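Local structure of enoyl-CoA hydratase (Mycobacterium avium, 3OC7) at residues A[147-151]-A[244-250]; A[91-95]-A[235-239]; A[19-23]-A[54-58]; A[97-101]-A[154-158]. The protein probably catalyses the hydration of enoyl-CoA thioesters in fatty acid metabolism. All coordinates share one frame. Residue numbers count along the deposited sequence, not the author numbering.

Contact 1: A[147-151]-A[244-250]; sequences RIGVA and LFVSDEA
Segment 147-151 is irregular loop, apart from R147 in a 3-10 turn. G149 has positive phi (89/10), and V150 and A151 are extended. Segment 244-250 is the joint between helix 212-245 and helix 248-259. S247 (-74/163) is the N-cap of helix 248-259. G149 CA is 4.4 Å from A250 CA, and V150 CA is 5.7 Å from L244 CA. A CB on G149 would clash with E249 O, and its backbone angles by themselves call for glycine. S247 takes the p rotamer, and its OG accepts a weak capping bond from A250 N (3.3 Å). S247 N donates to L244 O (3.2 Å). V150, rotamer m, places CG1 4.0 Å from L244 CB and 3.8 Å from A250 CB. A151 CB meets L244 CD1 at 4.1 Å. A250 CA makes a CA-H...O contact with I148 O at 3.5 Å. One water donates to both I148 O and A250 O, 2.8 Å each. E249 OE1 turns to S211 and Q213 of the second subunit, so the joint also belongs to a subunit interface. No direct hydrogen bond crosses between the segments: the contact consists of apolar side chains, close backbone and one bridging water.

Contact 2: A[91-95]-A[235-239]; sequences VERAR and ERLAE
R95 and E235 form a two-pronged salt bridge. R95 NE donates to E235 OE1 at 2.9 Å, and R95 NH2 donates to E235 OE2 at 3.0 Å. The carboxylate lies at the guanidinium edge, near its plane. R95 reaches it with chi1 m and chi2 and chi3 t; E235 uses chi1 t and chi2 p. On its own helix R95 NH1 also pairs with E92 OE2 at 2.4 Å, so E92, R95 and E235 make a salt-bridge network. E235 OE2 lies 2.7 Å from E239 OE2. Beneath the charges the packing is apolar. R95 CG rests 3.9 Å from A238 CB. A94 CB meets A238 CB at 3.9 Å and A238 CA at 3.8 Å. V91, rotamer p, brings CG2 to 3.9 Å from A238 O and 4.4 Å from A238 CB. The CA atoms of A94 and A238 are 5.1 Å apart. Both segments are helical, with axes 8.8 Å apart at closest and N-to-C directions 141° apart. V91 and A94 continue the contact onto A242 and S241. This is a roughly antiparallel helix pair, close at an alanine-alanine crossing and bridged by charge at its more exposed side. It joins helix 86-106 to the long helix 212-245 of the crotonase-like chain.

Contact 3: A[19-23]-A[54-58]; sequences GPVAR and PAVRV
P20 lays its ring over one face of the R57 guanidinium, with P20 CG 3.6 Å from R57 NH2. The contact lies at the start of two neighbouring parallel strands, 21-26 and 58-63, in the main sheet of the crotonase fold. Helix 37-52 lies between them in the chain, which makes a beta-alpha-beta crossover. P20 (-78/52) is the centre of an inverse gamma turn, with a weak bond from V21 N to G19 O at 2.8 Å. The turn presents P20 O to the other segment. R57 N donates to P20 O at 2.9 Å. A weak bond runs from V58 N to P20 O at 3.4 Å. R57 (-116/-7) interrupts the extended backbone before V58 (-158/149). The CA atoms are 4.7 Å apart for P20 and V56, and 5.1 Å for V21 and V58. The touching parts run 65° apart. V21 and V58, both with chi1 near 60° (p), point to the same side of the sheet, toward V204 and V207 of helix 196-208. V21 CB is 3.9 Å from V58 CG1. V56, rotamer t, sets CG1 4.1 Å from A22 CB. The R57 guanidinium finds its polar partner in G208 O, and R57 also packs on W265 of the third subunit. P20 CA makes a CA-H...O contact with A55 O at 3.4 Å. Further along, V58 O accepts A22 N at 3.2 Å and lies 3.3 Å from V21 CA.

Contact 4: A[97-101]-A[154-158]; sequences MAALM and IISLT
M97 opens the helical segment 97-101 with its CA-to-CB bond directed at residues 154-158. Its chi1 is t and chi2 p, and its CG meets I154 CG2 at 3.8 Å. A98 follows, with its CA 6.8 Å from I154 CA. Its CB touches two larger side chains, 4.4 Å from I154 CD1 and 4.2 Å from L157 CD1. One turn beyond M97 comes M101, whose N donates to M97 O at 3.1 Å. M101 has chi1 m, chi2 t and chi3 m. This carries its CE to 3.8 Å from I154 CG2, 4.0 Å from L157 CD1 and 3.6 Å from I154 O. M101 SD lies 3.8 Å from T158 OG1, and the CA atoms of M101 and T158 are 8.0 Å apart. Opposite, the backbone of 154-158 coils into helix 156-159. L157 N donates to I154 O at 3.2 Å, and T158 N to I155 O at 3.3 Å. I154 has chi1 and chi2 both m, L157 is m then t, and T158 is p. No hydrogen bond crosses the contact; it is apolar core packing. T158 OG1 makes its weak hydrogen bond to G125 O. The contact packs against two other helices. M97 leans on L126 and T158 on A129 of helix 123-129, while M101 and L157 pack on F230 of helix 212-245.

Overall arrangement
Contact 4 is the most central, its centre about 8 Å from that of the chain, and is buried and apolar. Contact 2 shares helix 86-106 with it, is partly buried and carries a salt bridge at its more exposed side. The two touch, with A94 CB 3.7 Å from I154 CG1. Helix 212-245 links contact 2 to contact 1, where F245 makes a cation-pi contact with R93. Contact 1 is a surface contact, includes a bridging water and has partners on the second subunit. Contact 3 stands apart, about 42 Å from contact 1 between centres. It is buried too, but joins sheet strands through backbone hydrogen bonds.

Contact 1: A[147-151]-A[244-250]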
loop_
_atom_site.group_PDB
_atom_site.type_symbol
_atom_site.label_atom_id
_atom_site.label_comp_id
_atom_site.label_asym_id
_atom_site.label_seq_id
_atom_site.Cartn_x
_atom_site.Cartn_y
_atom_site.Cartn_z
ATOM N N ARG A 147 3.365 25.964 0.761
ATOM C CA ARG A 147 3.007 27.296 1.284
ATOM C C ARG A 147 4.178 28.276 1.307
ATOM O O ARG A 147 3.961 29.497 1.384
ATOM C CB ARG A 147 2.381 27.185 2.690
ATOM C CG ARG A 147 1.118 26.339 2.739
ATOM C CD ARG A 147 0.367 26.471 4.053
ATOM N NE ARG A 147 -0.811 25.602 4.100
ATOM C CZ ARG A 147 -1.646 25.517 5.134
ATOM N NH1 ARG A 147 -1.450 26.260 6.219
ATOM N NH2 ARG A 147 -2.688 24.696 5.090
ATOM N N ILE A 148 5.408 27.757 1.271
ATOM C CA ILE A 148 6.607 28.618 1.192
ATOM C C ILE A 148 7.342 28.505 -0.162
ATOM O O ILE A 148 8.485 28.938 -0.303
ATOM C CB ILE A 148 7.569 28.466 2.435
ATOM C CG1 ILE A 148 8.209 27.071 2.503
ATOM C CG2 ILE A 148 6.838 28.821 3.751
ATOM C CD1 ILE A 148 9.325 26.925 3.578
ATOM N N GLY A 149 6.670 27.917 -1.157
ATOM C CA GLY A 149 7.198 27.837 -2.517
ATOM C C GLY A 149 8.070 26.658 -2.914
ATOM O O GLY A 149 8.648 26.652 -4.003
ATOM N N VAL A 150 8.151 25.642 -2.055
ATOM C CA VAL A 150 9.000 24.458 -2.330
ATOM C C VAL A 150 8.187 23.143 -2.298
ATOM O O VAL A 150 6.949 23.192 -2.397
ATOM C CB VAL A 150 10.308 24.435 -1.449
ATOM C CG1 VAL A 150 11.108 25.736 -1.663
ATOM C CG2 VAL A 150 9.997 24.270 0.027
ATOM N N ALA A 151 8.874 22.001 -2.167
ATOM C CA ALA A 151 8.246 20.652 -2.178
ATOM C C ALA A 151 8.990 19.680 -1.245
ATOM O O ALA A 151 10.178 19.880 -0.982
ATOM C CB ALA A 151 8.196 20.094 -3.613
ATOM N N LEU A 244 14.729 24.600 -6.291
ATOM C CA LEU A 244 13.591 25.234 -5.635
ATOM C C LEU A 244 14.037 26.243 -4.562
ATOM O O LEU A 244 13.475 27.338 -4.463
ATOM C CB LEU A 244 12.611 24.193 -5.072
ATOM C CG LEU A 244 11.871 23.290 -6.078
ATOM C CD1 LEU A 244 11.304 22.039 -5.384
ATOM C CD2 LEU A 244 10.755 24.048 -6.832
ATOM N N PHE A 245 15.058 25.889 -3.776
ATOM C CA PHE A 245 15.543 26.768 -2.693
ATOM C C PHE A 245 15.951 28.189 -3.161
ATOM O O PHE A 245 15.677 29.181 -2.470
ATOM C CB PHE A 245 16.704 26.102 -1.915
ATOM C CG PHE A 245 17.104 26.846 -0.650
ATOM C CD1 PHE A 245 16.400 26.661 0.538
ATOM C CD2 PHE A 245 18.177 27.733 -0.654
ATOM C CE1 PHE A 245 16.754 27.348 1.700
ATOM C CE2 PHE A 245 18.540 28.435 0.508
ATOM C CZ PHE A 245 17.824 28.233 1.687
ATOM N N VAL A 246 16.613 28.277 -4.312
ATOM C CA VAL A 246 17.140 29.556 -4.827
ATOM C C VAL A 246 16.175 30.309 -5.774
ATOM O O VAL A 246 16.526 31.363 -6.319
ATOM C CB VAL A 246 18.555 29.381 -5.493
ATOM C CG1 VAL A 246 19.547 28.754 -4.517
ATOM C CG2 VAL A 246 18.464 28.577 -6.789
ATOM N N SER A 247 14.968 29.773 -5.960
ATOM C CA SER A 247 13.961 30.352 -6.865
ATOM C C SER A 247 13.291 31.615 -6.325
ATOM O O SER A 247 13.333 31.883 -5.122
ATOM C CB SER A 247 12.879 29.309 -7.187
ATOM O OG SER A 247 12.041 29.080 -6.060
ATOM N N ASP A 248 12.645 32.362 -7.224
ATOM C CA ASP A 248 11.906 33.589 -6.862
ATOM C C ASP A 248 10.720 33.349 -5.919
ATOM O O ASP A 248 10.530 34.104 -4.957
ATOM C CB ASP A 248 11.436 34.350 -8.114
ATOM C CG ASP A 248 12.592 34.915 -8.947
ATOM O OD1 ASP A 248 13.716 35.094 -8.426
ATOM O OD2 ASP A 248 12.360 35.191 -10.146
ATOM N N GLU A 249 9.924 32.309 -6.185
ATOM C CA GLU A 249 8.772 32.014 -5.327
ATOM C C GLU A 249 9.167 31.540 -3.924
ATOM O O GLU A 249 8.473 31.845 -2.942
ATOM C CB GLU A 249 7.768 31.053 -6.004
ATOM C CG GLU A 249 6.778 31.764 -6.941
ATOM C CD GLU A 249 5.890 30.827 -7.752
ATOM O OE1 GLU A 249 5.437 29.773 -7.236
ATOM O OE2 GLU A 249 5.618 31.166 -8.925
ATOM N N ALA A 250 10.287 30.810 -3.817
ATOM C CA ALA A 250 10.820 30.416 -2.508
ATOM C C ALA A 250 11.313 31.605 -1.672
ATOM O O ALA A 250 11.128 31.627 -0.457
ATOM C CB ALA A 250 11.922 29.361 -2.663
HETATM O O HOH W 1 10.888 29.289 1.037
#

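Contact 2: A[91-95]-A[235-239]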
loop_
_atom_site.group_PDB
_atom_site.type_symbol
_atom_site.label_atom_id
_atom_site.label_comp_id
_atom_site.label_asym_id
_atom_site.label_seq_id
_atom_site.Cartn_x
_atom_site.Cartn_y
_atom_site.Cartn_z
ATOM N N VAL A 91 22.406 22.060 -2.402
ATOM C CA VAL A 91 22.558 20.701 -2.968
ATOM C C VAL A 91 23.302 19.747 -2.006
ATOM O O VAL A 91 22.933 18.568 -1.875
ATOM C CB VAL A 91 23.150 20.706 -4.429
ATOM C CG1 VAL A 91 24.654 21.055 -4.442
ATOM C CG2 VAL A 91 22.876 19.376 -5.126
ATOM N N GLU A 92 24.332 20.249 -1.322
ATOM C CA GLU A 92 25.065 19.458 -0.325
ATOM C C GLU A 92 24.225 19.145 0.913
ATOM O O GLU A 92 24.314 18.053 1.477
ATOM C CB GLU A 92 26.362 20.156 0.092
ATOM C CG GLU A 92 27.520 19.976 -0.879
ATOM C CD GLU A 92 27.649 18.555 -1.415
ATOM O OE1 GLU A 92 27.756 17.588 -0.621
ATOM O OE2 GLU A 92 27.655 18.411 -2.646
ATOM N N ARG A 93 23.406 20.106 1.355
ATOM C CA ARG A 93 22.477 19.867 2.481
ATOM C C ARG A 93 21.508 18.698 2.170
ATOM O O ARG A 93 21.226 17.837 3.038
ATOM C CB ARG A 93 21.673 21.133 2.858
ATOM C CG ARG A 93 22.426 22.214 3.646
ATOM C CD ARG A 93 21.435 23.166 4.345
ATOM N NE ARG A 93 20.527 23.859 3.421
ATOM C CZ ARG A 93 20.834 24.972 2.757
ATOM N NH1 ARG A 93 22.031 25.527 2.897
ATOM N NH2 ARG A 93 19.944 25.526 1.942
ATOM N N ALA A 94 20.985 18.682 0.942
ATOM C CA ALA A 94 20.089 17.603 0.496
ATOM C C ALA A 94 20.776 16.229 0.415
ATOM O O ALA A 94 20.219 15.235 0.930
ATOM C CB ALA A 94 19.439 17.958 -0.836
ATOM N N ARG A 95 21.984 16.183 -0.173
ATOM C CA ARG A 95 22.781 14.934 -0.217
ATOM C C ARG A 95 23.116 14.407 1.199
ATOM O O ARG A 95 23.061 13.193 1.447
ATOM C CB ARG A 95 24.071 15.090 -1.067
ATOM C CG ARG A 95 23.856 15.337 -2.569
ATOM C CD ARG A 95 25.188 15.263 -3.344
ATOM N NE ARG A 95 25.069 15.717 -4.735
ATOM C CZ ARG A 95 25.723 16.755 -5.264
ATOM N NH1 ARG A 95 26.561 17.474 -4.523
ATOM N NH2 ARG A 95 25.539 17.077 -6.545
ATOM N N GLU A 235 20.053 11.436 -6.290
ATOM C CA GLU A 235 20.766 12.557 -6.920
ATOM C C GLU A 235 19.825 13.541 -7.636
ATOM O O GLU A 235 19.964 14.754 -7.446
ATOM C CB GLU A 235 21.911 12.074 -7.825
ATOM C CG GLU A 235 22.671 13.212 -8.554
ATOM C CD GLU A 235 23.426 14.170 -7.624
ATOM O OE1 GLU A 235 23.723 13.816 -6.462
ATOM O OE2 GLU A 235 23.736 15.293 -8.081
ATOM N N ARG A 236 18.880 13.016 -8.426
ATOM C CA ARG A 236 17.863 13.840 -9.094
ATOM C C ARG A 236 17.057 14.677 -8.093
ATOM O O ARG A 236 16.815 15.875 -8.327
ATOM C CB ARG A 236 16.935 12.975 -9.967
ATOM C CG ARG A 236 15.948 13.763 -10.833
ATOM C CD ARG A 236 15.028 12.843 -11.619
ATOM N NE ARG A 236 14.422 11.827 -10.764
ATOM C CZ ARG A 236 13.304 12.004 -10.069
ATOM N NH1 ARG A 236 12.655 13.159 -10.122
ATOM N NH2 ARG A 236 12.830 11.018 -9.322
ATOM N N LEU A 237 16.656 14.063 -6.969
ATOM C CA LEU A 237 15.909 14.776 -5.919
ATOM C C LEU A 237 16.726 15.855 -5.188
ATOM O O LEU A 237 16.177 16.901 -4.827
ATOM C CB LEU A 237 15.231 13.805 -4.927
ATOM C CG LEU A 237 14.110 12.897 -5.477
ATOM C CD1 LEU A 237 13.790 11.798 -4.411
ATOM C CD2 LEU A 237 12.840 13.667 -5.884
ATOM N N ALA A 238 18.029 15.607 -4.983
ATOM C CA ALA A 238 18.926 16.624 -4.393
ATOM C C ALA A 238 19.070 17.869 -5.293
ATOM O O ALA A 238 19.015 19.004 -4.800
ATOM C CB ALA A 238 20.330 16.003 -4.041
ATOM N N GLU A 239 19.214 17.657 -6.604
ATOM C CA GLU A 239 19.277 18.769 -7.584
ATOM C C GLU A 239 17.959 19.575 -7.636
ATOM O O GLU A 239 17.972 20.816 -7.677
ATOM C CB GLU A 239 19.707 18.253 -8.973
ATOM C CG GLU A 239 21.150 17.698 -8.974
ATOM C CD GLU A 239 21.611 17.100 -10.300
ATOM O OE1 GLU A 239 21.016 17.385 -11.352
ATOM O OE2 GLU A 239 22.601 16.332 -10.275
#

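Contact 3: A[19-23]-A[54-58]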
loop_
_atom_site.group_PDB
_atom_site.type_symbol
_atom_site.label_atom_id
_atom_site.label_comp_id
_atom_site.label_asym_id
_atom_site.label_seq_id
_atom_site.Cartn_x
_atom_site.Cartn_y
_atom_site.Cartn_z
ATOM N N GLY A 19 19.678 -3.384 29.405
ATOM C CA GLY A 19 19.182 -4.325 28.389
ATOM C C GLY A 19 20.042 -4.345 27.130
ATOM O O GLY A 19 21.010 -3.590 27.042
ATOM N N PRO A 20 19.695 -5.209 26.140
ATOM C CA PRO A 20 20.441 -5.317 24.869
ATOM C C PRO A 20 20.102 -4.182 23.882
ATOM O O PRO A 20 19.819 -4.429 22.693
ATOM C CB PRO A 20 20.001 -6.679 24.315
ATOM C CG PRO A 20 18.631 -6.869 24.861
ATOM C CD PRO A 20 18.576 -6.171 26.202
ATOM N N VAL A 21 20.198 -2.953 24.387
ATOM C CA VAL A 21 19.715 -1.740 23.722
ATOM C C VAL A 21 20.645 -0.519 23.918
ATOM O O VAL A 21 21.195 -0.288 25.019
ATOM C CB VAL A 21 18.227 -1.409 24.138
ATOM C CG1 VAL A 21 18.083 -1.224 25.659
ATOM C CG2 VAL A 21 17.669 -0.204 23.375
ATOM N N ALA A 22 20.835 0.245 22.843
ATOM C CA ALA A 22 21.477 1.568 22.896
ATOM C C ALA A 22 20.459 2.687 22.623
ATOM O O ALA A 22 19.659 2.567 21.693
ATOM C CB ALA A 22 22.661 1.648 21.907
ATOM N N ARG A 23 20.478 3.754 23.429
ATOM C CA ARG A 23 19.600 4.932 23.254
ATOM C C ARG A 23 20.400 6.128 22.731
ATOM O O ARG A 23 21.388 6.533 23.372
ATOM C CB ARG A 23 18.892 5.279 24.574
ATOM C CG ARG A 23 17.863 6.421 24.520
ATOM C CD ARG A 23 17.149 6.604 25.866
ATOM N NE ARG A 23 16.049 5.650 26.023
ATOM C CZ ARG A 23 14.754 5.967 25.995
ATOM N NH1 ARG A 23 14.372 7.230 25.846
ATOM N NH2 ARG A 23 13.836 5.019 26.123
ATOM N N PRO A 54 28.755 -6.017 20.393
ATOM C CA PRO A 54 28.009 -7.280 20.208
ATOM C C PRO A 54 26.827 -7.490 21.174
ATOM O O PRO A 54 25.948 -8.305 20.885
ATOM C CB PRO A 54 29.074 -8.368 20.447
ATOM C CG PRO A 54 30.382 -7.678 20.362
ATOM C CD PRO A 54 30.159 -6.257 20.776
ATOM N N ALA A 55 26.817 -6.779 22.300
ATOM C CA ALA A 55 25.710 -6.841 23.271
ATOM C C ALA A 55 24.429 -6.056 22.872
ATOM O O ALA A 55 23.379 -6.217 23.503
ATOM C CB ALA A 55 26.196 -6.402 24.661
ATOM N N VAL A 56 24.539 -5.192 21.859
ATOM C CA VAL A 56 23.396 -4.408 21.365
ATOM C C VAL A 56 22.646 -5.154 20.249
ATOM O O VAL A 56 23.266 -5.577 19.248
ATOM C CB VAL A 56 23.857 -2.990 20.884
ATOM C CG1 VAL A 56 22.667 -2.176 20.316
ATOM C CG2 VAL A 56 24.526 -2.211 22.020
ATOM N N ARG A 57 21.324 -5.319 20.430
ATOM C CA ARG A 57 20.439 -5.920 19.400
ATOM C C ARG A 57 19.349 -4.974 18.812
ATOM O O ARG A 57 18.692 -5.317 17.816
ATOM C CB ARG A 57 19.859 -7.277 19.873
ATOM C CG ARG A 57 20.940 -8.387 20.003
ATOM C CD ARG A 57 20.392 -9.812 20.202
ATOM N NE ARG A 57 19.548 -9.987 21.386
ATOM C CZ ARG A 57 19.995 -10.104 22.640
ATOM N NH1 ARG A 57 21.296 -10.046 22.906
ATOM N NH2 ARG A 57 19.132 -10.262 23.635
ATOM N N VAL A 58 19.208 -3.772 19.388
ATOM C CA VAL A 58 18.217 -2.782 18.953
ATOM C C VAL A 58 18.647 -1.366 19.391
ATOM O O VAL A 58 19.324 -1.227 20.439
ATOM C CB VAL A 58 16.784 -3.157 19.480
ATOM C CG1 VAL A 58 16.734 -3.179 21.009
ATOM C CG2 VAL A 58 15.689 -2.229 18.919
#

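Contact 4: A[97-101]-A[154-158]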
loop_
_atom_site.group_PDB
_atom_site.type_symbol
_atom_site.label_atom_id
_atom_site.label_comp_id
_atom_site.label_asym_id
_atom_site.label_seq_id
_atom_site.Cartn_x
_atom_site.Cartn_y
_atom_site.Cartn_z
ATOM N N MET A 97 21.290 14.892 3.967
ATOM C CA MET A 97 20.048 14.307 4.473
ATOM C C MET A 97 19.809 12.883 3.936
ATOM O O MET A 97 19.494 11.975 4.722
ATOM C CB MET A 97 18.842 15.225 4.187
ATOM C CG MET A 97 17.538 14.775 4.878
ATOM S SD MET A 97 17.738 14.678 6.684
ATOM C CE MET A 97 16.316 13.715 7.179
ATOM N N ALA A 98 19.982 12.676 2.627
ATOM C CA ALA A 98 19.875 11.334 2.029
ATOM C C ALA A 98 20.858 10.323 2.637
ATOM O O ALA A 98 20.477 9.174 2.939
ATOM C CB ALA A 98 20.037 11.408 0.502
ATOM N N ALA A 99 22.109 10.742 2.865
ATOM C CA ALA A 99 23.116 9.841 3.447
ATOM C C ALA A 99 22.823 9.416 4.900
ATOM O O ALA A 99 23.112 8.270 5.289
ATOM C CB ALA A 99 24.516 10.465 3.330
ATOM N N LEU A 100 22.236 10.327 5.682
ATOM C CA LEU A 100 21.813 10.013 7.047
ATOM C C LEU A 100 20.655 9.019 7.065
ATOM O O LEU A 100 20.688 8.038 7.821
ATOM C CB LEU A 100 21.498 11.291 7.855
ATOM C CG LEU A 100 20.967 11.090 9.288
ATOM C CD1 LEU A 100 21.985 10.339 10.170
ATOM C CD2 LEU A 100 20.596 12.459 9.878
ATOM N N MET A 101 19.638 9.276 6.251
ATOM C CA MET A 101 18.531 8.312 6.109
ATOM C C MET A 101 19.014 6.932 5.661
ATOM O O MET A 101 18.600 5.895 6.220
ATOM C CB MET A 101 17.455 8.851 5.143
ATOM C CG MET A 101 16.701 10.123 5.639
ATOM S SD MET A 101 15.278 10.552 4.578
ATOM C CE MET A 101 16.110 10.759 2.976
ATOM N N ILE A 154 13.504 15.446 -1.048
ATOM C CA ILE A 154 14.401 14.452 -0.435
ATOM C C ILE A 154 13.683 13.482 0.522
ATOM O O ILE A 154 13.983 12.263 0.513
ATOM C CB ILE A 154 15.603 15.121 0.285
ATOM C CG1 ILE A 154 16.615 15.607 -0.766
ATOM C CG2 ILE A 154 16.223 14.158 1.374
ATOM C CD1 ILE A 154 17.482 14.491 -1.416
ATOM N N ILE A 155 12.742 13.993 1.324
ATOM C CA ILE A 155 12.059 13.127 2.304
ATOM C C ILE A 155 11.115 12.076 1.659
ATOM O O ILE A 155 10.739 11.088 2.313
ATOM C CB ILE A 155 11.355 13.921 3.438
ATOM C CG1 ILE A 155 10.205 14.779 2.905
ATOM C CG2 ILE A 155 12.362 14.775 4.243
ATOM C CD1 ILE A 155 9.503 15.605 3.983
ATOM N N SER A 156 10.759 12.291 0.382
ATOM C CA SER A 156 9.981 11.320 -0.422
ATOM C C SER A 156 10.638 9.924 -0.512
ATOM O O SER A 156 9.938 8.908 -0.679
ATOM C CB SER A 156 9.662 11.866 -1.835
ATOM O OG SER A 156 8.733 12.955 -1.812
ATOM N N LEU A 157 11.970 9.877 -0.383
ATOM C CA LEU A 157 12.737 8.613 -0.405
ATOM C C LEU A 157 12.270 7.567 0.648
ATOM O O LEU A 157 12.287 6.360 0.375
ATOM C CB LEU A 157 14.251 8.879 -0.247
ATOM C CG LEU A 157 14.970 9.573 -1.409
ATOM C CD1 LEU A 157 16.374 10.033 -0.978
ATOM C CD2 LEU A 157 15.010 8.679 -2.653
ATOM N N THR A 158 11.866 8.059 1.831
ATOM C CA THR A 158 11.306 7.188 2.900
ATOM C C THR A 158 9.786 7.341 3.146
ATOM O O THR A 158 9.172 6.395 3.669
ATOM C CB THR A 158 12.087 7.314 4.257
ATOM O OG1 THR A 158 11.995 8.655 4.774
ATOM C CG2 THR A 158 13.566 6.854 4.114
#